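Local coordinates for HI1317 (Haemophilus influenzae, PDB 1JOV), which probably catalyses the interconversion of the alpha and beta anomers of D-glucose 6-phosphate, as a member of the glucose-6-phosphate 1-epimerase family, at residues Pro22-Lys27 / Ile35-Ala40; Gln41-Lys46 / Asn67-Gly72; Leu135-Tyr140 / His254-Gly259; His217-Gln222 / Gly259-Val264. All blocks are in the same frame, centred on the assembly; numbering follows the deposited sequence.

Contact 1: Pro22-Lys27 / Ile35-Ala40; sequences PVLHLK and ISLQGA
Leu24 and Ile35 form an antiparallel hydrogen-bonded pair of the beta hairpin made by strands 21-28 and 31-36. Leu24 N reaches Ile35 O at 2.8 Å and Ile35 N returns to Leu24 O at 2.9 Å. One residue along, Val23 and Ser36 make the non-hydrogen-bonded pair, where Val23 CA comes within 3.3 Å of Ile35 O in a CA-H...O contact, so that this oxygen receives both a conventional bond and a weaker one. Beyond the last ladder residue the pairing is carried one step further by Leu37 N, which donates almost straight to Pro22 O (2.9 Å, 171°).

The side chains separate onto two faces. On the face of Leu24 and Ile35, the CD1 methyl of Leu24 meets CD2 of Leu37 at 4.1 Å, the two side chains crossing obliquely, while Leu37 CD1 lies near CB of Pro22. On the other face, Val23 has CG1 anti to its backbone N (chi1 178°), which puts CG1 3.6 Å from Ile35 O; Val23 CG2 lies 4.0 Å from Ser36 CA.

What follows Ser36 is a type II beta turn from Leu37 to Ala40, with Gly39 at positive phi. Ser36 OG donates to Gln38 O at 2.8 Å, on a lone pair of that carbonyl, and thereby ties the end of the strand to the turn. Leu110 and Phe112 of strand 107-115 pack on Ile35, and Leu15 of strand 13-18 on Leu24. The chemistry is thus that of a backbone ladder whose leucine and isoleucine side chains pack against neighbouring strands, with a serine hydroxyl bonded to the following turn.

Contact 2: Gln41-Lys46 / Asn67-Gly72; sequences QLISWK and NAIRGG. With SO4 (sulfate ion), chain B.
Gln41, at the start of strand 41-47, an outermost strand of the five-stranded antiparallel sheet, lays its carboxamide against the loop 67-72. With CG anti to the backbone N (chi1 -169°) and the chain extended beyond it, the side chain reaches the backbone of Ile69 and Gly71. NE2 donates to two carbonyls, both close to the amide plane: Gly71 O at 2.8 Å, approached nearly along the C=O axis, and Ile69 O at 3.1 Å, where the nitrogen stands above the carbonyl plane. OE1 accepts from a water that in turn accepts from Ile69 N at 2.9 Å. Both ends of the carboxamide are therefore engaged, which fixes its rotation and brackets the backbone of Ile69.

Alongside this polar grip, the side chains of Ile43 and Ile69 cross at about a right angle and meet through their CG2 methyls, 4.0 Å apart. Gly72 passes directly against the strand, its CA only 3.8 Å from Ile43 CA and 3.0 Å from Leu42 O. Ile43 and Ser44 both face Lys34, forming a classic beta bulge.

The loop runs close to the predicted active site: Gly71 lies about 7 Å from the side chain of His150. The guanidinium of Arg70 is hydrogen-bonded to Tyr152 OH, Ser234 O and a sulfate ion, probably from the crystallisation liquor and also bound by Arg92; Arg70 NH2 donates to sulfate O3 at 2.6 Å, with that oxygen in the guanidinium plane.

Contact 3: Leu135-Tyr140 / His254-Gly259; sequences LTFTHY and HLLEFG
His139, at the end of strand 133-139 in the eight-stranded antiparallel sheet, meets the 254-259 segment where it leads from the short strand 255-256 toward strand 261-268. The one hydrogen bond across the contact is between backbones: Gly259 N donates to His139 O at 2.7 Å. Close by, Thr138 CG2 lies 3.5 Å from Gly259 O. The imidazole of His139 lies against the backbone of the 254-259 segment, its CD2 3.3 Å from Leu256 O, with CG anti to the backbone N (chi1 165°). Its polar atoms are held from outside, ND1 by a hydrogen bond with Tyr77 OH and NE2 by a weak one to Glu143 O.

Leu256 supplies the apolar contacts. Its CB touches His139 CD2. At the edge of the Phe137 ring sits Leu256 CD1, 4.4 Å from Phe137 CE2.

The aromatic contact is a T-shaped pair on the exposed side. The Tyr140 ring presents its edge to the face of Phe258, with centroids 5.5 Å apart and planes at 67°. Tyr140 CD1 stands 3.8 Å above the Phe258 plane, offset toward the rim, while Phe258 CE2 approaches Tyr140 O at 3.2 Å.

Contact 4: His217-Gln222 / Gly259-Val264; sequences HHNASQ and GESLSV
His218 N and Ser263 O form the shortest hydrogen bond between the segments, at 2.9 Å. Ser263 O is also approached by His217 CA in a longer CA-H...O contact. The return bond, from Ser263 N to His218 O, is 3.1 Å long and nearly straight at the hydrogen (167°). Together they make His218 and Ser263 an antiparallel hydrogen-bonded pair, next to the non-hydrogen-bonded pair of His217 and Val264.

On the face of His218, the Ser263 hydroxyl sits at the edge of the imidazole, its OG 3.3 Å from His218 CD2. The serine OG lies between its backbone N and carbonyl carbon (chi1 65°), and its hydrogen-bond partner is His134 NE2. On the other face, His217 and Val264 lie side by side and point the same way, with Val264 CG2 3.7 Å from His217 ND1. That imidazole is fixed at both nitrogens, ND1 to Thr249 OG1 and NE2 to Asn202 OD1.

Past the ladder, Asn219 takes positive phi and the chain leaves its partner. Its ND2 donates a weak bond to Ser261 O at 3.2 Å, and a water bridges ND2 to Ser261 OG, so the asparagine side chain stays linked to Ser261 where the ladder has ended.

Strand 261-268 is flanked in its sheet by strand 211-218 on one side and strand 133-139 on the other. Leu262 and Val264 face strands 145-154 and 244-251 of the seven-stranded sheet, which carry the predicted active-site residues His150 and Glu248.

Along the chain, contact 1 closes before contact 2 opens, and both precede contacts 3 and 4, whose segments alternate and share Gly259. Contacts 1 and 2, with centres 9 Å apart, both reach the five-stranded sheet, where strands 31-36 and 41-47 are neighbours. Contacts 3 and 4, with centres 7 Å apart, each reach the eight-stranded sheet, in which strand 133-139 pairs with strand 261-268. Between the two groups, centres are 20 to 22 Å apart, bridged where Leu42 of contact 2 packs on Leu135 of contact 3. In this all-beta epimerase fold, contact 2 comes nearest the predicted catalytic histidine and contact 4 nearest the glutamate, while contact 1 lies away from both.

Contact 1: Pro22-Lys27 / Ile35-Ala40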
# COMPACT_ATOMS: atom_id res chain seq x y z
N PRO A 22 -12.13 0.50 12.75
CA PRO A 22 -12.80 1.69 12.17
C PRO A 22 -12.17 2.03 10.83
O PRO A 22 -10.90 1.98 10.74
CB PRO A 22 -12.58 2.77 13.22
CG PRO A 22 -11.57 2.20 14.14
CD PRO A 22 -11.20 0.86 13.83
N VAL A 23 -12.98 2.32 9.85
CA VAL A 23 -12.57 2.59 8.49
C VAL A 23 -13.25 3.84 7.97
O VAL A 23 -14.47 3.98 7.98
CB VAL A 23 -12.89 1.38 7.55
CG1 VAL A 23 -12.49 1.69 6.10
CG2 VAL A 23 -12.19 0.14 8.06
N LEU A 24 -12.47 4.79 7.45
CA LEU A 24 -13.10 5.91 6.83
C LEU A 24 -13.55 5.55 5.45
O LEU A 24 -12.77 4.93 4.67
CB LEU A 24 -12.11 7.06 6.68
CG LEU A 24 -11.76 7.78 7.88
CD1 LEU A 24 -10.53 8.69 7.66
CD2 LEU A 24 -12.96 8.65 8.24
N HIS A 25 -14.77 5.99 5.11
CA HIS A 25 -15.27 5.86 3.75
C HIS A 25 -15.40 7.25 3.09
O HIS A 25 -16.10 8.13 3.59
CB HIS A 25 -16.69 5.27 3.74
CG HIS A 25 -16.80 3.81 4.20
ND1 HIS A 25 -17.78 2.96 3.75
CD2 HIS A 25 -16.04 3.12 5.07
CE1 HIS A 25 -17.63 1.77 4.30
NE2 HIS A 25 -16.58 1.84 5.12
N LEU A 26 -14.72 7.47 1.96
CA LEU A 26 -14.81 8.69 1.20
C LEU A 26 -15.60 8.43 -0.11
O LEU A 26 -15.32 7.44 -0.85
CB LEU A 26 -13.40 8.99 0.80
CG LEU A 26 -13.36 10.25 -0.05
CD1 LEU A 26 -13.82 11.50 0.70
CD2 LEU A 26 -11.93 10.44 -0.66
N LYS A 27 -16.62 9.25 -0.39
CA LYS A 27 -17.34 9.21 -1.67
C LYS A 27 -17.46 10.62 -2.20
O LYS A 27 -18.15 11.46 -1.60
CB LYS A 27 -18.73 8.62 -1.52
CG LYS A 27 -18.65 7.15 -1.30
CD LYS A 27 -20.07 6.51 -1.25
CE LYS A 27 -20.00 5.00 -0.95
NZ LYS A 27 -18.99 4.67 0.12
N ILE A 35 -10.17 3.86 4.14
CA ILE A 35 -8.88 3.89 4.87
C ILE A 35 -9.07 3.31 6.27
O ILE A 35 -9.82 3.86 7.10
CB ILE A 35 -8.33 5.33 5.06
CG1 ILE A 35 -8.25 6.02 3.68
CG2 ILE A 35 -6.92 5.26 5.79
CD1 ILE A 35 -9.50 6.83 3.13
N SER A 36 -8.40 2.23 6.59
CA SER A 36 -8.53 1.69 7.92
C SER A 36 -7.72 2.60 8.88
O SER A 36 -6.53 2.92 8.66
CB SER A 36 -7.86 0.31 7.94
OG SER A 36 -7.46 -0.03 9.25
N LEU A 37 -8.28 2.95 10.03
CA LEU A 37 -7.46 3.73 11.00
C LEU A 37 -6.35 2.86 11.65
O LEU A 37 -5.33 3.37 12.12
CB LEU A 37 -8.37 4.34 12.07
CG LEU A 37 -9.39 5.40 11.63
CD1 LEU A 37 -9.93 6.15 12.85
CD2 LEU A 37 -8.78 6.37 10.62
N GLN A 38 -6.57 1.54 11.60
CA GLN A 38 -5.53 0.65 12.06
C GLN A 38 -4.47 0.71 10.92
O GLN A 38 -4.75 0.34 9.79
CB GLN A 38 -5.94 -0.79 12.28
CG GLN A 38 -4.75 -1.69 12.55
CD GLN A 38 -5.16 -3.12 12.77
OE1 GLN A 38 -5.82 -3.42 13.76
NE2 GLN A 38 -4.88 -4.16 12.00
N GLY A 39 -3.29 1.15 11.24
CA GLY A 39 -2.17 1.19 10.27
C GLY A 39 -2.33 2.35 9.24
O GLY A 39 -1.59 2.32 8.22
N ALA A 40 -3.24 3.29 9.48
CA ALA A 40 -3.53 4.36 8.49
C ALA A 40 -3.49 3.71 7.11
O ALA A 40 -2.75 4.18 6.20
CB ALA A 40 -2.43 5.45 8.61

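Contact 2: Gln41-Lys46 / Asn67-Gly72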
# COMPACT_ATOMS: atom_id res chain seq x y z
N GLN A 41 -4.24 2.63 6.91
CA GLN A 41 -4.05 1.80 5.76
C GLN A 41 -5.08 1.98 4.65
O GLN A 41 -6.26 1.66 4.82
CB GLN A 41 -3.98 0.33 6.18
CG GLN A 41 -3.53 -0.60 5.14
CD GLN A 41 -3.17 -1.95 5.77
OE1 GLN A 41 -2.70 -2.05 6.89
NE2 GLN A 41 -3.34 -3.01 4.92
N LEU A 42 -4.73 2.68 3.58
CA LEU A 42 -5.66 2.76 2.44
C LEU A 42 -6.00 1.32 1.93
O LEU A 42 -5.05 0.53 1.65
CB LEU A 42 -4.91 3.53 1.35
CG LEU A 42 -5.73 3.79 0.07
CD1 LEU A 42 -7.07 4.60 0.20
CD2 LEU A 42 -4.79 4.49 -0.95
N ILE A 43 -7.26 0.91 2.03
CA ILE A 43 -7.63 -0.39 1.48
C ILE A 43 -8.46 -0.47 0.22
O ILE A 43 -8.65 -1.58 -0.32
CB ILE A 43 -8.28 -1.21 2.64
CG1 ILE A 43 -9.42 -0.43 3.29
CG2 ILE A 43 -7.16 -1.49 3.65
CD1 ILE A 43 -10.33 -1.29 4.19
N SER A 44 -8.94 0.68 -0.23
CA SER A 44 -9.71 0.71 -1.49
C SER A 44 -9.55 2.11 -2.11
O SER A 44 -9.51 3.11 -1.40
CB SER A 44 -11.19 0.52 -1.17
OG SER A 44 -12.03 0.70 -2.32
N TRP A 45 -9.41 2.12 -3.39
CA TRP A 45 -9.37 3.41 -4.09
C TRP A 45 -9.91 3.22 -5.49
O TRP A 45 -9.34 2.48 -6.27
CB TRP A 45 -7.97 4.10 -4.06
CG TRP A 45 -7.95 5.31 -4.93
CD1 TRP A 45 -8.75 6.42 -4.85
CD2 TRP A 45 -7.08 5.52 -6.05
NE1 TRP A 45 -8.40 7.33 -5.82
CE2 TRP A 45 -7.45 6.75 -6.64
CE3 TRP A 45 -6.08 4.77 -6.66
CZ2 TRP A 45 -6.78 7.27 -7.73
CZ3 TRP A 45 -5.42 5.28 -7.79
CH2 TRP A 45 -5.82 6.49 -8.32
N LYS A 46 -11.04 3.85 -5.80
CA LYS A 46 -11.60 3.67 -7.15
C LYS A 46 -11.81 5.08 -7.68
O LYS A 46 -12.76 5.79 -7.31
CB LYS A 46 -12.87 2.86 -7.06
CG LYS A 46 -13.34 2.24 -8.37
CD LYS A 46 -14.59 1.34 -8.07
CE LYS A 46 -15.24 0.82 -9.35
NZ LYS A 46 -16.46 -0.02 -9.07
N ASN A 67 -4.28 -7.31 14.06
CA ASN A 67 -3.92 -8.26 13.04
C ASN A 67 -3.85 -7.50 11.67
O ASN A 67 -4.83 -6.90 11.29
CB ASN A 67 -5.06 -9.28 12.94
CG ASN A 67 -4.80 -10.34 11.94
OD1 ASN A 67 -5.44 -10.36 10.88
ND2 ASN A 67 -3.81 -11.23 12.21
N ALA A 68 -2.69 -7.56 11.08
CA ALA A 68 -2.40 -6.77 9.88
C ALA A 68 -3.40 -7.10 8.84
O ALA A 68 -3.73 -8.29 8.64
CB ALA A 68 -1.00 -7.00 9.37
N ILE A 69 -3.95 -6.09 8.18
CA ILE A 69 -4.90 -6.29 7.12
C ILE A 69 -4.19 -6.67 5.84
O ILE A 69 -3.21 -6.05 5.44
CB ILE A 69 -5.74 -4.97 6.89
CG1 ILE A 69 -6.61 -4.67 8.14
CG2 ILE A 69 -6.60 -4.94 5.60
CD1 ILE A 69 -7.06 -3.16 8.21
N ARG A 70 -4.69 -7.71 5.14
CA ARG A 70 -4.11 -8.27 3.96
C ARG A 70 -4.64 -7.59 2.73
O ARG A 70 -5.71 -7.90 2.15
CB ARG A 70 -4.43 -9.81 3.88
CG ARG A 70 -3.85 -10.44 2.68
CD ARG A 70 -2.28 -10.50 2.60
NE ARG A 70 -1.69 -11.41 3.58
CZ ARG A 70 -0.43 -11.45 3.95
NH1 ARG A 70 0.46 -10.68 3.32
NH2 ARG A 70 -0.01 -12.31 4.90
N GLY A 71 -3.91 -6.58 2.26
CA GLY A 71 -4.36 -5.83 1.08
C GLY A 71 -4.20 -4.33 1.18
O GLY A 71 -3.78 -3.84 2.23
N GLY A 72 -4.52 -3.55 0.17
CA GLY A 72 -4.38 -2.11 0.34
C GLY A 72 -2.91 -1.65 0.40
O GLY A 72 -2.06 -2.16 -0.34
S SO4 B . 2.80 -10.84 6.50
O1 SO4 B . 1.97 -9.78 5.97
O2 SO4 B . 4.13 -10.56 6.05
O3 SO4 B . 2.36 -12.18 6.03
O4 SO4 B . 2.66 -10.89 7.93
O HOH W 1 -3.39 -3.39 9.15

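Contact 3: Leu135-Tyr140 / His254-Gly259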
# COMPACT_ATOMS: atom_id res chain seq x y z
N LEU A 135 0.13 9.06 -1.80
CA LEU A 135 0.27 8.64 -0.43
C LEU A 135 1.72 8.84 0.05
O LEU A 135 2.64 8.30 -0.57
CB LEU A 135 -0.08 7.18 -0.42
CG LEU A 135 -0.25 6.53 0.92
CD1 LEU A 135 -1.12 5.30 0.79
CD2 LEU A 135 1.09 6.19 1.52
N THR A 136 1.92 9.59 1.10
CA THR A 136 3.28 9.88 1.60
C THR A 136 3.39 9.47 3.05
O THR A 136 2.45 9.72 3.81
CB THR A 136 3.55 11.39 1.57
OG1 THR A 136 3.48 11.84 0.22
CG2 THR A 136 4.92 11.70 2.12
N PHE A 137 4.47 8.83 3.41
CA PHE A 137 4.74 8.44 4.77
C PHE A 137 5.95 9.23 5.29
O PHE A 137 6.94 9.31 4.57
CB PHE A 137 5.07 6.91 4.91
CG PHE A 137 5.62 6.48 6.25
CD1 PHE A 137 4.77 6.10 7.27
CD2 PHE A 137 6.99 6.48 6.53
CE1 PHE A 137 5.24 5.74 8.53
CE2 PHE A 137 7.49 6.12 7.78
CZ PHE A 137 6.62 5.74 8.80
N THR A 138 5.90 9.82 6.49
CA THR A 138 7.05 10.53 7.07
C THR A 138 7.30 9.96 8.42
O THR A 138 6.38 9.80 9.26
CB THR A 138 6.74 12.05 7.26
OG1 THR A 138 6.28 12.56 5.97
CG2 THR A 138 8.07 12.80 7.67
N HIS A 139 8.58 9.84 8.69
CA HIS A 139 9.13 9.31 9.92
C HIS A 139 9.58 10.41 10.89
O HIS A 139 10.36 11.24 10.48
CB HIS A 139 10.38 8.55 9.44
CG HIS A 139 11.37 8.18 10.48
ND1 HIS A 139 11.05 7.55 11.67
CD2 HIS A 139 12.72 8.31 10.48
CE1 HIS A 139 12.17 7.29 12.33
NE2 HIS A 139 13.18 7.81 11.66
N TYR A 140 9.11 10.36 12.13
CA TYR A 140 9.55 11.30 13.13
C TYR A 140 10.17 10.58 14.30
O TYR A 140 10.20 11.09 15.44
CB TYR A 140 8.37 12.15 13.60
CG TYR A 140 7.90 13.09 12.49
CD1 TYR A 140 8.70 14.11 11.99
CD2 TYR A 140 6.64 12.94 11.96
CE1 TYR A 140 8.21 14.92 10.96
CE2 TYR A 140 6.15 13.73 10.96
CZ TYR A 140 6.93 14.72 10.45
OH TYR A 140 6.46 15.52 9.43
N HIS A 254 18.64 2.13 2.24
CA HIS A 254 18.89 3.54 2.47
C HIS A 254 17.90 3.87 3.56
O HIS A 254 16.71 3.94 3.31
CB HIS A 254 18.72 4.38 1.22
CG HIS A 254 19.07 5.87 1.45
ND1 HIS A 254 20.12 6.27 2.27
CD2 HIS A 254 18.49 7.01 1.01
CE1 HIS A 254 20.16 7.58 2.31
NE2 HIS A 254 19.19 8.06 1.57
N LEU A 255 18.38 4.08 4.80
CA LEU A 255 17.43 4.34 5.93
C LEU A 255 16.78 5.68 5.87
O LEU A 255 17.26 6.58 5.12
CB LEU A 255 18.15 4.20 7.23
CG LEU A 255 18.72 2.80 7.52
CD1 LEU A 255 19.30 2.69 8.98
CD2 LEU A 255 17.72 1.73 7.27
N LEU A 256 15.67 5.86 6.64
CA LEU A 256 15.02 7.15 6.76
C LEU A 256 15.44 7.79 8.03
O LEU A 256 15.44 7.13 9.11
CB LEU A 256 13.50 6.99 6.87
CG LEU A 256 12.86 6.61 5.58
CD1 LEU A 256 11.40 6.04 5.84
CD2 LEU A 256 12.68 7.81 4.63
N GLU A 257 15.76 9.09 7.99
CA GLU A 257 16.09 9.82 9.16
C GLU A 257 14.89 10.72 9.54
O GLU A 257 13.99 10.94 8.71
CB GLU A 257 17.42 10.62 8.99
CG GLU A 257 18.69 9.80 9.02
CD GLU A 257 18.91 8.93 10.27
OE1 GLU A 257 18.70 9.38 11.42
OE2 GLU A 257 19.34 7.78 10.10
N PHE A 258 14.98 11.33 10.72
CA PHE A 258 13.89 12.12 11.25
C PHE A 258 13.39 13.11 10.18
O PHE A 258 14.22 13.76 9.58
CB PHE A 258 14.37 12.85 12.48
CG PHE A 258 13.33 13.62 13.17
CD1 PHE A 258 13.08 14.94 12.79
CD2 PHE A 258 12.58 13.07 14.27
CE1 PHE A 258 12.11 15.72 13.44
CE2 PHE A 258 11.60 13.90 14.87
CZ PHE A 258 11.38 15.21 14.46
N GLY A 259 12.09 13.18 9.88
CA GLY A 259 11.55 14.13 8.92
C GLY A 259 11.65 13.80 7.48
O GLY A 259 11.02 14.50 6.67

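Contact 4: His217-Gln222 / Gly259-Val264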
# COMPACT_ATOMS: atom_id res chain seq x y z
N HIS A 217 7.09 7.11 -7.98
CA HIS A 217 7.58 7.03 -6.60
C HIS A 217 8.43 8.27 -6.23
O HIS A 217 8.93 8.93 -7.13
CB HIS A 217 8.41 5.78 -6.40
CG HIS A 217 7.73 4.53 -6.87
ND1 HIS A 217 7.04 3.68 -6.01
CD2 HIS A 217 7.60 3.99 -8.11
CE1 HIS A 217 6.56 2.67 -6.70
NE2 HIS A 217 6.89 2.82 -7.99
N HIS A 218 8.57 8.60 -4.96
CA HIS A 218 9.49 9.68 -4.54
C HIS A 218 10.33 9.21 -3.36
O HIS A 218 9.81 8.61 -2.43
CB HIS A 218 8.77 10.95 -4.15
CG HIS A 218 7.86 11.38 -5.29
ND1 HIS A 218 8.30 12.17 -6.33
CD2 HIS A 218 6.54 11.13 -5.51
CE1 HIS A 218 7.28 12.39 -7.16
NE2 HIS A 218 6.21 11.78 -6.68
N ASN A 219 11.61 9.48 -3.42
CA ASN A 219 12.50 9.08 -2.33
C ASN A 219 12.60 7.59 -1.99
O ASN A 219 13.02 7.27 -0.88
CB ASN A 219 12.24 9.88 -1.05
CG ASN A 219 12.36 11.33 -1.28
OD1 ASN A 219 13.27 11.78 -2.02
ND2 ASN A 219 11.48 12.10 -0.67
N ALA A 220 12.30 6.71 -2.96
CA ALA A 220 12.43 5.28 -2.78
C ALA A 220 13.90 4.93 -2.98
O ALA A 220 14.57 5.56 -3.79
CB ALA A 220 11.54 4.51 -3.75
N SER A 221 14.37 3.91 -2.33
CA SER A 221 15.70 3.41 -2.60
C SER A 221 15.56 2.01 -3.20
O SER A 221 16.41 1.60 -3.99
CB SER A 221 16.58 3.43 -1.35
OG SER A 221 15.94 2.77 -0.27
N GLN A 222 14.51 1.29 -2.82
CA GLN A 222 14.27 -0.10 -3.23
C GLN A 222 12.83 -0.22 -3.74
O GLN A 222 11.95 0.53 -3.29
CB GLN A 222 14.42 -1.14 -2.15
CG GLN A 222 15.88 -1.60 -1.94
CD GLN A 222 16.78 -0.45 -1.52
OE1 GLN A 222 17.86 -0.20 -2.08
NE2 GLN A 222 16.32 0.25 -0.53
N GLY A 259 12.09 13.18 9.88
CA GLY A 259 11.55 14.13 8.92
C GLY A 259 11.65 13.80 7.48
O GLY A 259 11.02 14.50 6.67
N GLU A 260 12.30 12.69 7.11
CA GLU A 260 12.36 12.27 5.74
C GLU A 260 11.10 11.50 5.34
O GLU A 260 10.50 10.84 6.17
CB GLU A 260 13.57 11.44 5.45
CG GLU A 260 14.91 12.22 5.70
CD GLU A 260 16.13 11.46 5.22
OE1 GLU A 260 16.21 10.23 5.38
OE2 GLU A 260 17.02 12.06 4.63
N SER A 261 10.64 11.68 4.15
CA SER A 261 9.48 10.95 3.71
C SER A 261 9.72 10.06 2.51
O SER A 261 10.78 10.15 1.83
CB SER A 261 8.38 11.95 3.39
OG SER A 261 8.88 12.76 2.37
N LEU A 262 8.75 9.20 2.20
CA LEU A 262 8.80 8.44 0.99
C LEU A 262 7.36 8.40 0.53
O LEU A 262 6.43 8.36 1.34
CB LEU A 262 9.47 7.09 1.19
CG LEU A 262 8.61 5.90 1.67
CD1 LEU A 262 9.35 4.59 1.47
CD2 LEU A 262 8.25 6.08 3.15
N SER A 263 7.14 8.44 -0.78
CA SER A 263 5.79 8.41 -1.23
C SER A 263 5.62 7.77 -2.58
O SER A 263 6.60 7.45 -3.25
CB SER A 263 5.24 9.83 -1.32
OG SER A 263 5.92 10.58 -2.31
N VAL A 264 4.36 7.60 -2.97
CA VAL A 264 3.99 7.05 -4.27
C VAL A 264 2.75 7.76 -4.78
O VAL A 264 1.82 8.09 -4.03
CB VAL A 264 3.78 5.52 -4.24
CG1 VAL A 264 2.59 5.17 -3.37
CG2 VAL A 264 3.62 4.96 -5.65
O HOH W 2 8.59 11.60 -0.18